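Local coordinates for protein enoyl-CoA hydratase (Mycobacterium thermoresistibile, PDB 3T3W) that probably adds water across the double bond of 2-enoyl-CoA thioesters in lipid metabolism, as a hydratase of the crotonase family, at residues S103-Y106 with L107-L111; R184-T187 with A188-A192; P221-A224 with L225-K229; T235-V238 with Q239-A243. All coordinates share one frame; numbering follows the deposited sequence.

Interaction 1 of 4, residues S103-Y106 with L107-L111; sequences SRRY and LEYSL
Arg105 and Tyr109 meet through carbon, with CA of Arg105 over one face of the Tyr109 ring, 3.8 Å from its centroid, in a CH-pi contact. CG of Arg105 continues the same strip, 3.8 Å from CE2 of Tyr109, and both side chains run alongside each other in the same direction. Arg104 also lies alongside Tyr109, its CG anti to the backbone N (chi1 178°) and its chain extended, which brings the guanidinium to the phenol end. There NH2 of Arg104 makes a weak, bent hydrogen bond of 3.3 Å to OH of Tyr109, the guanidinium standing almost perpendicular to the ring (86°). The Arg104 and Arg105 guanidinium groups overlap, offset toward their rims and tilted by about 31°. Asp50 draws this cluster together: it bonds the Tyr109 hydroxyl, forms a salt bridge with Arg105 and a long, weak ion pair with Arg104. Backbone bonds show a local widening of the helix. Glu108 N reaches back five residues to Ser103 O (2.9 Å), and Tyr109 N does the same to Arg104 O (3.1 Å), before Ser110 N returns to the usual four-residue step with Tyr106 O. At the changeover a water donates to Arg105 O (2.9 Å) and to Ser110 OG (3.0 Å), bridging the turn; Ser110 OG is also bonded to Leu134 O. On another side of the helix Tyr106 stacks on His81, with its side chain about 5 Å from the zinc ion held by Glu102, Glu163, His252 and His256. The arrangement is a pi-bulge in helix 95-115, set beside this metal site.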
loop_
_atom_site.group_PDB
_atom_site.type_symbol
_atom_site.label_atom_id
_atom_site.label_comp_id
_atom_site.label_asym_id
_atom_site.label_seq_id
_atom_site.Cartn_x
_atom_site.Cartn_y
_atom_site.Cartn_z
ATOM N N SER F 103 14.872 -17.363 9.530
ATOM C CA SER F 103 13.614 -17.212 8.800
ATOM C C SER F 103 12.574 -18.225 9.283
ATOM O O SER F 103 11.371 -17.931 9.277
ATOM C CB SER F 103 13.761 -17.216 7.270
ATOM O OG SER F 103 14.064 -18.488 6.800
ATOM N N ARG F 104 13.021 -19.395 9.700
ATOM C CA ARG F 104 12.135 -20.441 10.171
ATOM C C ARG F 104 11.718 -20.201 11.623
ATOM O O ARG F 104 10.532 -19.999 11.938
ATOM C CB ARG F 104 12.818 -21.810 10.025
ATOM C CG ARG F 104 11.974 -22.975 10.537
ATOM C CD ARG F 104 12.773 -24.277 10.618
ATOM N NE ARG F 104 12.054 -25.280 11.424
ATOM C CZ ARG F 104 12.575 -26.425 11.857
ATOM N NH1 ARG F 104 13.843 -26.738 11.570
ATOM N NH2 ARG F 104 11.829 -27.271 12.578
ATOM N N ARG F 105 12.669 -20.200 12.536
ATOM C CA ARG F 105 12.263 -20.234 13.964
ATOM C C ARG F 105 11.922 -18.880 14.590
ATOM O O ARG F 105 11.270 -18.836 15.632
ATOM C CB ARG F 105 13.324 -20.918 14.806
ATOM C CG ARG F 105 13.457 -22.385 14.461
ATOM C CD ARG F 105 14.342 -23.051 15.510
ATOM N NE ARG F 105 14.335 -24.499 15.437
ATOM C CZ ARG F 105 15.208 -25.250 14.785
ATOM N NH1 ARG F 105 16.183 -24.693 14.064
ATOM N NH2 ARG F 105 15.129 -26.585 14.895
ATOM N N TYR F 106 12.360 -17.790 13.970
ATOM C CA TYR F 106 12.055 -16.487 14.466
ATOM C C TYR F 106 10.861 -15.958 13.636
ATOM O O TYR F 106 9.710 -15.914 14.126
ATOM C CB TYR F 106 13.302 -15.607 14.454
ATOM C CG TYR F 106 14.460 -16.145 15.314
ATOM C CD1 TYR F 106 14.206 -16.990 16.400
ATOM C CD2 TYR F 106 15.785 -15.756 15.081
ATOM C CE1 TYR F 106 15.247 -17.450 17.178
ATOM C CE2 TYR F 106 16.827 -16.204 15.872
ATOM C CZ TYR F 106 16.544 -17.062 16.914
ATOM O OH TYR F 106 17.558 -17.530 17.736
ATOM N N LEU F 107 11.076 -15.708 12.362
ATOM C CA LEU F 107 10.047 -15.032 11.551
ATOM C C LEU F 107 8.806 -15.893 11.266
ATOM O O LEU F 107 7.663 -15.474 11.554
ATOM C CB LEU F 107 10.661 -14.567 10.239
ATOM C CG LEU F 107 9.794 -13.636 9.384
ATOM C CD1 LEU F 107 9.548 -12.345 10.124
ATOM C CD2 LEU F 107 10.474 -13.352 8.057
ATOM N N GLU F 108 9.001 -17.076 10.683
ATOM C CA GLU F 108 7.884 -17.922 10.259
ATOM C C GLU F 108 7.061 -18.401 11.476
ATOM O O GLU F 108 5.824 -18.384 11.449
ATOM C CB GLU F 108 8.382 -19.128 9.441
ATOM C CG GLU F 108 7.319 -20.108 8.945
ATOM C CD GLU F 108 7.908 -21.402 8.380
ATOM O OE1 GLU F 108 8.950 -21.329 7.673
ATOM O OE2 GLU F 108 7.337 -22.498 8.676
ATOM N N TYR F 109 7.741 -18.792 12.556
ATOM C CA TYR F 109 7.040 -19.235 13.752
ATOM C C TYR F 109 6.182 -18.116 14.308
ATOM O O TYR F 109 5.030 -18.325 14.609
ATOM C CB TYR F 109 8.033 -19.678 14.812
ATOM C CG TYR F 109 8.592 -21.102 14.692
ATOM C CD1 TYR F 109 8.400 -21.896 13.561
ATOM C CD2 TYR F 109 9.369 -21.635 15.728
ATOM C CE1 TYR F 109 8.947 -23.185 13.466
ATOM C CE2 TYR F 109 9.913 -22.929 15.634
ATOM C CZ TYR F 109 9.713 -23.692 14.516
ATOM O OH TYR F 109 10.282 -24.983 14.417
ATOM N N SER F 110 6.761 -16.931 14.451
ATOM C CA SER F 110 6.054 -15.819 15.081
ATOM C C SER F 110 4.844 -15.415 14.215
ATOM O O SER F 110 3.763 -15.145 14.750
ATOM C CB SER F 110 6.981 -14.645 15.366
ATOM O OG SER F 110 7.849 -14.878 16.466
ATOM N N LEU F 111 5.002 -15.394 12.889
ATOM C CA LEU F 111 3.858 -15.115 12.011
ATOM C C LEU F 111 2.766 -16.188 12.089
ATOM O O LEU F 111 1.582 -15.861 12.119
ATOM C CB LEU F 111 4.322 -14.884 10.561
ATOM C CG LEU F 111 4.881 -13.494 10.290
ATOM C CD1 LEU F 111 5.550 -13.486 8.897
ATOM C CD2 LEU F 111 3.795 -12.405 10.375
HETATM O O HOH W 1 9.887 -16.887 17.301
#

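Interaction 2 of 4, residues R184-T187 with A188-A192; sequences RAMT and AEEVA
The guanidinium of Arg184 and the carboxylate of Glu190 meet edge to edge, their planes only 21° apart. NH1 of Arg184 gives OE2 of Glu190 a bond of 2.7 Å, and NH2 of Arg184 gives OE1 of Glu190 one of 3.0 Å. Both are nearly straight and use the syn lone pairs, an end-on, two-pronged salt bridge. NH2 of Arg184 also donates to Ala185 O (3.0 Å) close to the guanidinium plane, although it sits above the plane of that carbonyl. NE of Arg184 pairs with Glu178, and OE2 of Glu190 is shared with Lys175, both on helix 173-182. The Glu190 chain is fully extended, with CG anti to the backbone N (chi1 -179°), and spans the distance from the first helical turn to the arginine. Met186 crosses it at about a right angle, CB lying 3.5 Å from OE1 of Glu190. The same CB packs against CG1 of Val191 at 3.7 Å, and the sulfur and methyl of Met186 fold round that branch. At the helix start Thr187 is the N-cap: its OG1 accepts from Glu190 N (3.1 Å), while its carbonyl takes Val191 N. Two waters add further links, one accepting from Thr187 N and donating to OE1 of Glu190 (2.5 Å), the other linking Thr187 OG1 and Glu189 OE1. Glu190 is thus fixed at both ends, its amide by the cap and its carboxylate by Arg184, Lys175 and water. Two cationic partners would be expected to keep that carboxylate ionised where strand 186-187 turns into helix 188-194.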
loop_
_atom_site.group_PDB
_atom_site.type_symbol
_atom_site.label_atom_id
_atom_site.label_comp_id
_atom_site.label_asym_id
_atom_site.label_seq_id
_atom_site.Cartn_x
_atom_site.Cartn_y
_atom_site.Cartn_z
ATOM N N ARG F 184 17.253 1.326 25.830
ATOM C CA ARG F 184 16.625 1.460 27.129
ATOM C C ARG F 184 15.403 0.578 27.305
ATOM O O ARG F 184 14.767 0.124 26.324
ATOM C CB ARG F 184 16.260 2.926 27.438
ATOM C CG ARG F 184 15.040 3.462 26.737
ATOM C CD ARG F 184 14.668 4.772 27.403
ATOM N NE ARG F 184 13.521 5.421 26.811
ATOM C CZ ARG F 184 12.256 5.188 27.132
ATOM N NH1 ARG F 184 11.270 5.893 26.576
ATOM N NH2 ARG F 184 11.953 4.252 27.979
ATOM N N ALA F 185 15.032 0.392 28.569
ATOM C CA ALA F 185 13.829 -0.384 28.889
ATOM C C ALA F 185 12.647 0.566 29.037
ATOM O O ALA F 185 12.844 1.746 29.340
ATOM C CB ALA F 185 14.055 -1.167 30.176
ATOM N N MET F 186 11.450 0.054 28.785
ATOM C CA MET F 186 10.177 0.701 29.045
ATOM C C MET F 186 9.396 -0.049 30.124
ATOM O O MET F 186 9.312 -1.285 30.115
ATOM C CB MET F 186 9.331 0.680 27.766
ATOM C CG MET F 186 10.017 1.402 26.593
ATOM S SD MET F 186 9.072 1.168 25.057
ATOM C CE MET F 186 9.475 -0.502 24.692
ATOM N N THR F 187 8.837 0.689 31.059
ATOM C CA THR F 187 7.942 0.094 32.047
ATOM C C THR F 187 6.616 -0.324 31.405
ATOM O O THR F 187 6.244 0.113 30.313
ATOM C CB THR F 187 7.609 1.060 33.178
ATOM O OG1 THR F 187 6.873 2.158 32.634
ATOM C CG2 THR F 187 8.874 1.505 33.921
ATOM N N ALA F 188 5.914 -1.201 32.106
ATOM C CA ALA F 188 4.567 -1.632 31.724
ATOM C C ALA F 188 3.655 -0.435 31.500
ATOM O O ALA F 188 2.891 -0.410 30.534
ATOM C CB ALA F 188 4.006 -2.595 32.789
ATOM N N GLU F 189 3.742 0.568 32.374
ATOM C CA GLU F 189 2.875 1.750 32.249
ATOM C C GLU F 189 3.205 2.483 30.959
ATOM O O GLU F 189 2.305 2.882 30.215
ATOM C CB GLU F 189 3.006 2.653 33.494
ATOM C CG GLU F 189 2.400 4.039 33.380
ATOM C CD GLU F 189 2.739 4.971 34.565
ATOM O OE1 GLU F 189 3.930 5.134 34.928
ATOM O OE2 GLU F 189 1.806 5.567 35.132
ATOM N N GLU F 190 4.484 2.605 30.647
ATOM C CA GLU F 190 4.883 3.276 29.402
ATOM C C GLU F 190 4.360 2.578 28.158
ATOM O O GLU F 190 3.844 3.233 27.250
ATOM C CB GLU F 190 6.418 3.477 29.336
ATOM C CG GLU F 190 6.817 4.198 28.062
ATOM C CD GLU F 190 8.314 4.444 27.929
ATOM O OE1 GLU F 190 9.086 4.057 28.832
ATOM O OE2 GLU F 190 8.692 5.101 26.926
ATOM N N VAL F 191 4.480 1.248 28.081
ATOM C CA VAL F 191 3.975 0.528 26.919
ATOM C C VAL F 191 2.467 0.459 26.915
ATOM O O VAL F 191 1.888 0.374 25.858
ATOM C CB VAL F 191 4.616 -0.884 26.681
ATOM C CG1 VAL F 191 6.149 -0.712 26.529
ATOM C CG2 VAL F 191 4.373 -1.819 27.825
ATOM N N ALA F 192 1.806 0.483 28.073
ATOM C CA ALA F 192 0.349 0.569 28.066
ATOM C C ALA F 192 -0.127 1.889 27.368
ATOM O O ALA F 192 -1.146 1.891 26.685
ATOM C CB ALA F 192 -0.206 0.492 29.513
HETATM O O HOH W 2 9.491 3.569 31.282
HETATM O O HOH W 3 6.518 3.987 34.554
#

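Interaction 3 of 4, residues P221-A224 with L225-K229; sequences PPFA and LRQAK
Gln227, one helical turn on from Phe223, lies across one face of the Phe223 ring, its CG 3.8 Å from the centroid in a CH-pi contact. The amide of Gln227 lies nearly parallel to the ring, 15° apart, because the chain folds back at chi2 (-58°) and lays its end over CZ. CD of Arg226 approaches the same ring obliquely, 4.0 Å from CD1 of Phe223. Beneath the side chains run regular four-residue backbone bonds, from Leu225 N to Pro221 O (3.0 Å) through to Ala228 N to Ala224 O (2.9 Å). With CG of Leu225 beside its own backbone N (chi1 -65°), that atom comes 3.5 Å from Pro221 O. Farther out, neighbouring subunits fix the polar and aromatic ends. NE2 of Gln227 donates to Thr254 of one of them, while Tyr99 of another meets the Phe223 ring edge-to-face and Ser103 of that same subunit is bonded to Arg226. The arrangement is the N-terminal turn of helix 222-239, with Pro221 at the N-cap and Pro222 as the first helical residue, in a C-terminal helix of this crotonase-family chain used here for assembly into the hexamer.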
loop_
_atom_site.group_PDB
_atom_site.type_symbol
_atom_site.label_atom_id
_atom_site.label_comp_id
_atom_site.label_asym_id
_atom_site.label_seq_id
_atom_site.Cartn_x
_atom_site.Cartn_y
_atom_site.Cartn_z
ATOM N N PRO F 221 -18.928 -17.121 20.736
ATOM C CA PRO F 221 -18.916 -18.065 19.630
ATOM C C PRO F 221 -17.569 -18.052 18.889
ATOM O O PRO F 221 -17.057 -16.973 18.543
ATOM C CB PRO F 221 -20.043 -17.564 18.716
ATOM C CG PRO F 221 -20.893 -16.683 19.587
ATOM C CD PRO F 221 -19.918 -16.049 20.528
ATOM N N PRO F 222 -16.978 -19.239 18.682
ATOM C CA PRO F 222 -15.687 -19.332 18.038
ATOM C C PRO F 222 -15.577 -18.707 16.662
ATOM O O PRO F 222 -14.550 -18.088 16.380
ATOM C CB PRO F 222 -15.386 -20.829 17.999
ATOM C CG PRO F 222 -16.225 -21.416 19.085
ATOM C CD PRO F 222 -17.454 -20.566 19.140
ATOM N N PHE F 223 -16.593 -18.800 15.807
ATOM C CA PHE F 223 -16.414 -18.214 14.474
ATOM C C PHE F 223 -16.443 -16.683 14.548
ATOM O O PHE F 223 -15.787 -16.043 13.733
ATOM C CB PHE F 223 -17.424 -18.729 13.435
ATOM C CG PHE F 223 -17.059 -18.384 11.989
ATOM C CD1 PHE F 223 -15.844 -18.826 11.424
ATOM C CD2 PHE F 223 -17.921 -17.639 11.195
ATOM C CE1 PHE F 223 -15.505 -18.504 10.089
ATOM C CE2 PHE F 223 -17.604 -17.323 9.874
ATOM C CZ PHE F 223 -16.404 -17.755 9.327
ATOM N N ALA F 224 -17.243 -16.130 15.452
ATOM C CA ALA F 224 -17.312 -14.668 15.652
ATOM C C ALA F 224 -15.976 -14.161 16.179
ATOM O O ALA F 224 -15.517 -13.107 15.786
ATOM C CB ALA F 224 -18.403 -14.332 16.649
ATOM N N LEU F 225 -15.374 -14.893 17.115
ATOM C CA LEU F 225 -13.999 -14.569 17.603
ATOM C C LEU F 225 -12.975 -14.630 16.493
ATOM O O LEU F 225 -12.126 -13.749 16.378
ATOM C CB LEU F 225 -13.532 -15.490 18.776
ATOM C CG LEU F 225 -14.328 -15.370 20.085
ATOM C CD1 LEU F 225 -13.953 -16.514 21.041
ATOM C CD2 LEU F 225 -14.130 -14.009 20.744
ATOM N N ARG F 226 -13.033 -15.699 15.700
ATOM C CA ARG F 226 -12.108 -15.862 14.573
ATOM C C ARG F 226 -12.237 -14.639 13.628
ATOM O O ARG F 226 -11.235 -14.079 13.198
ATOM C CB ARG F 226 -12.444 -17.137 13.772
ATOM C CG ARG F 226 -11.559 -17.311 12.539
ATOM C CD ARG F 226 -11.825 -18.633 11.776
ATOM N NE ARG F 226 -10.793 -18.791 10.729
ATOM C CZ ARG F 226 -10.308 -19.946 10.291
ATOM N NH1 ARG F 226 -9.357 -19.930 9.361
ATOM N NH2 ARG F 226 -10.769 -21.109 10.752
ATOM N N GLN F 227 -13.465 -14.269 13.300
ATOM C CA GLN F 227 -13.617 -13.218 12.297
ATOM C C GLN F 227 -13.403 -11.803 12.872
ATOM O O GLN F 227 -12.944 -10.937 12.127
ATOM C CB GLN F 227 -14.896 -13.357 11.512
ATOM C CG GLN F 227 -14.982 -14.654 10.641
ATOM C CD GLN F 227 -13.866 -14.826 9.613
ATOM O OE1 GLN F 227 -12.745 -15.177 9.946
ATOM N NE2 GLN F 227 -14.172 -14.516 8.354
ATOM N N ALA F 228 -13.618 -11.598 14.176
ATOM C CA ALA F 228 -13.189 -10.344 14.836
ATOM C C ALA F 228 -11.673 -10.232 14.759
ATOM O O ALA F 228 -11.120 -9.171 14.437
ATOM C CB ALA F 228 -13.626 -10.268 16.314
ATOM N N LYS F 229 -10.994 -11.324 15.067
ATOM C CA LYS F 229 -9.524 -11.349 14.974
ATOM C C LYS F 229 -9.088 -11.072 13.529
ATOM O O LYS F 229 -8.174 -10.253 13.307
ATOM C CB LYS F 229 -8.945 -12.683 15.460
ATOM C CG LYS F 229 -7.439 -12.815 15.304
ATOM C CD LYS F 229 -6.961 -14.067 16.037
ATOM C CE LYS F 229 -5.456 -14.231 15.921
ATOM N NZ LYS F 229 -4.891 -14.996 17.079
#

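Interaction 4 of 4, residues T235-V238 with Q239-A243; sequences TLDV and QGFYA
Asp237 O is gripped twice, by Gly240 N at 3.0 Å and by a water that donates at 2.8 Å. The amide comes from well above the carbonyl plane, and the water passes the link on by accepting from Ala243 N in the next helix. Phe241 N closes a wider loop onto Leu236 O (2.9 Å); with the Gly240 bond this makes a Schellman motif ending helix 222-239, while Gln239 N still holds Thr235 O in the regular pattern. Gly240 has a positive phi (117°), at which a side chain would jam against the preceding carbonyl, and it also serves as N-cap of helix 241-263. Across the turn CB of Leu236 rests on CB of Phe241 at 4.0 Å, the hydrophobic contact common beside such a cap. Gln239 extends back along the helix, its OE1 coming 3.4 Å from CD2 of Leu236 and its NE2 facing CG2 of Thr235. With CG of Asp237 anti to the carbonyl carbon (chi1 -74°), OD1 accepts a weak bond from Tyr242 N (3.0 Å) and lies at the edge of the Phe241 ring, 3.7 Å from CD2. OD2 of Asp237 is salt-bridged to Arg114 of helix 95-115. One buried carboxylate therefore meets both an amide in the first turn of helix 241-263 and an arginine, surroundings that would favour its charged form and that tie this turn to helix 95-115.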
loop_
_atom_site.group_PDB
_atom_site.type_symbol
_atom_site.label_atom_id
_atom_site.label_comp_id
_atom_site.label_asym_id
_atom_site.label_seq_id
_atom_site.Cartn_x
_atom_site.Cartn_y
_atom_site.Cartn_z
ATOM N N THR F 235 -7.006 -5.821 8.449
ATOM C CA THR F 235 -6.800 -4.381 8.388
ATOM C C THR F 235 -5.282 -4.057 8.479
ATOM O O THR F 235 -4.767 -3.307 7.671
ATOM C CB THR F 235 -7.590 -3.612 9.466
ATOM O OG1 THR F 235 -8.991 -3.741 9.183
ATOM C CG2 THR F 235 -7.229 -2.117 9.459
ATOM N N LEU F 236 -4.582 -4.670 9.431
ATOM C CA LEU F 236 -3.125 -4.496 9.576
ATOM C C LEU F 236 -2.353 -4.959 8.346
ATOM O O LEU F 236 -1.451 -4.254 7.851
ATOM C CB LEU F 236 -2.612 -5.220 10.822
ATOM C CG LEU F 236 -3.026 -4.638 12.170
ATOM C CD1 LEU F 236 -2.645 -5.540 13.341
ATOM C CD2 LEU F 236 -2.474 -3.236 12.383
ATOM N N ASP F 237 -2.757 -6.082 7.769
ATOM C CA ASP F 237 -2.073 -6.529 6.550
ATOM C C ASP F 237 -2.354 -5.630 5.308
ATOM O O ASP F 237 -1.427 -5.380 4.519
ATOM C CB ASP F 237 -2.422 -8.007 6.300
ATOM C CG ASP F 237 -1.695 -8.926 7.262
ATOM O OD1 ASP F 237 -0.508 -8.632 7.588
ATOM O OD2 ASP F 237 -2.267 -9.992 7.663
ATOM N N VAL F 238 -3.579 -5.103 5.179
ATOM C CA VAL F 238 -3.867 -4.061 4.177
ATOM C C VAL F 238 -3.016 -2.812 4.394
ATOM O O VAL F 238 -2.516 -2.221 3.428
ATOM C CB VAL F 238 -5.366 -3.752 4.072
ATOM C CG1 VAL F 238 -5.619 -2.554 3.171
ATOM C CG2 VAL F 238 -6.094 -5.033 3.569
ATOM N N GLN F 239 -2.869 -2.416 5.658
ATOM C CA GLN F 239 -1.964 -1.329 6.053
ATOM C C GLN F 239 -0.506 -1.608 5.737
ATOM O O GLN F 239 0.289 -0.676 5.760
ATOM C CB GLN F 239 -2.066 -1.014 7.541
ATOM C CG GLN F 239 -3.383 -0.378 7.974
ATOM C CD GLN F 239 -3.458 -0.175 9.486
ATOM O OE1 GLN F 239 -2.543 -0.578 10.250
ATOM N NE2 GLN F 239 -4.507 0.521 9.937
ATOM N N GLY F 240 -0.137 -2.851 5.515
ATOM C CA GLY F 240 1.234 -3.209 5.140
ATOM C C GLY F 240 1.982 -4.090 6.120
ATOM O O GLY F 240 3.183 -4.326 5.937
ATOM N N PHE F 241 1.307 -4.645 7.124
ATOM C CA PHE F 241 2.001 -5.387 8.155
ATOM C C PHE F 241 2.837 -6.552 7.630
ATOM O O PHE F 241 4.039 -6.597 7.869
ATOM C CB PHE F 241 1.032 -5.837 9.270
ATOM C CG PHE F 241 1.701 -6.570 10.372
ATOM C CD1 PHE F 241 2.484 -5.888 11.288
ATOM C CD2 PHE F 241 1.568 -7.932 10.522
ATOM C CE1 PHE F 241 3.162 -6.550 12.312
ATOM C CE2 PHE F 241 2.226 -8.597 11.582
ATOM C CZ PHE F 241 3.048 -7.910 12.448
ATOM N N TYR F 242 2.220 -7.497 6.903
ATOM C CA TYR F 242 2.984 -8.622 6.347
ATOM C C TYR F 242 4.176 -8.139 5.514
ATOM O O TYR F 242 5.310 -8.591 5.717
ATOM C CB TYR F 242 2.089 -9.489 5.452
ATOM C CG TYR F 242 2.829 -10.692 4.897
ATOM C CD1 TYR F 242 3.433 -10.678 3.629
ATOM C CD2 TYR F 242 2.889 -11.864 5.624
ATOM C CE1 TYR F 242 4.063 -11.816 3.136
ATOM C CE2 TYR F 242 3.585 -12.999 5.131
ATOM C CZ TYR F 242 4.150 -12.956 3.886
ATOM O OH TYR F 242 4.785 -14.118 3.347
ATOM N N ALA F 243 3.936 -7.231 4.593
ATOM C CA ALA F 243 4.999 -6.731 3.699
ATOM C C ALA F 243 6.122 -6.028 4.495
ATOM O O ALA F 243 7.298 -6.223 4.193
ATOM C CB ALA F 243 4.420 -5.777 2.617
HETATM O O HOH W 4 1.064 -6.532 3.776
#

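Interaction 1 touches interaction 4, where Leu111 of helix 95-115 packs on Phe241 and Tyr242; within one chain the other pairs do not meet, though Arg226 of interaction 3 bonds Ser103 of interaction 1 in a neighbouring subunit. Interactions 3 and 4 share helix 222-239, near its start and at its end, and both face neighbouring subunits. Interaction 3 is the most buried and mainly apolar, its polar ends answered across subunit boundaries, whereas interaction 4 relies on backbone capping and a carboxylate. Interaction 1 lies nearest the centre of the chain and beside the zinc; interaction 2, about 25 Å away between centres and across the chain's centre, is partly open and dominated by charge, joining a short strand to a helix.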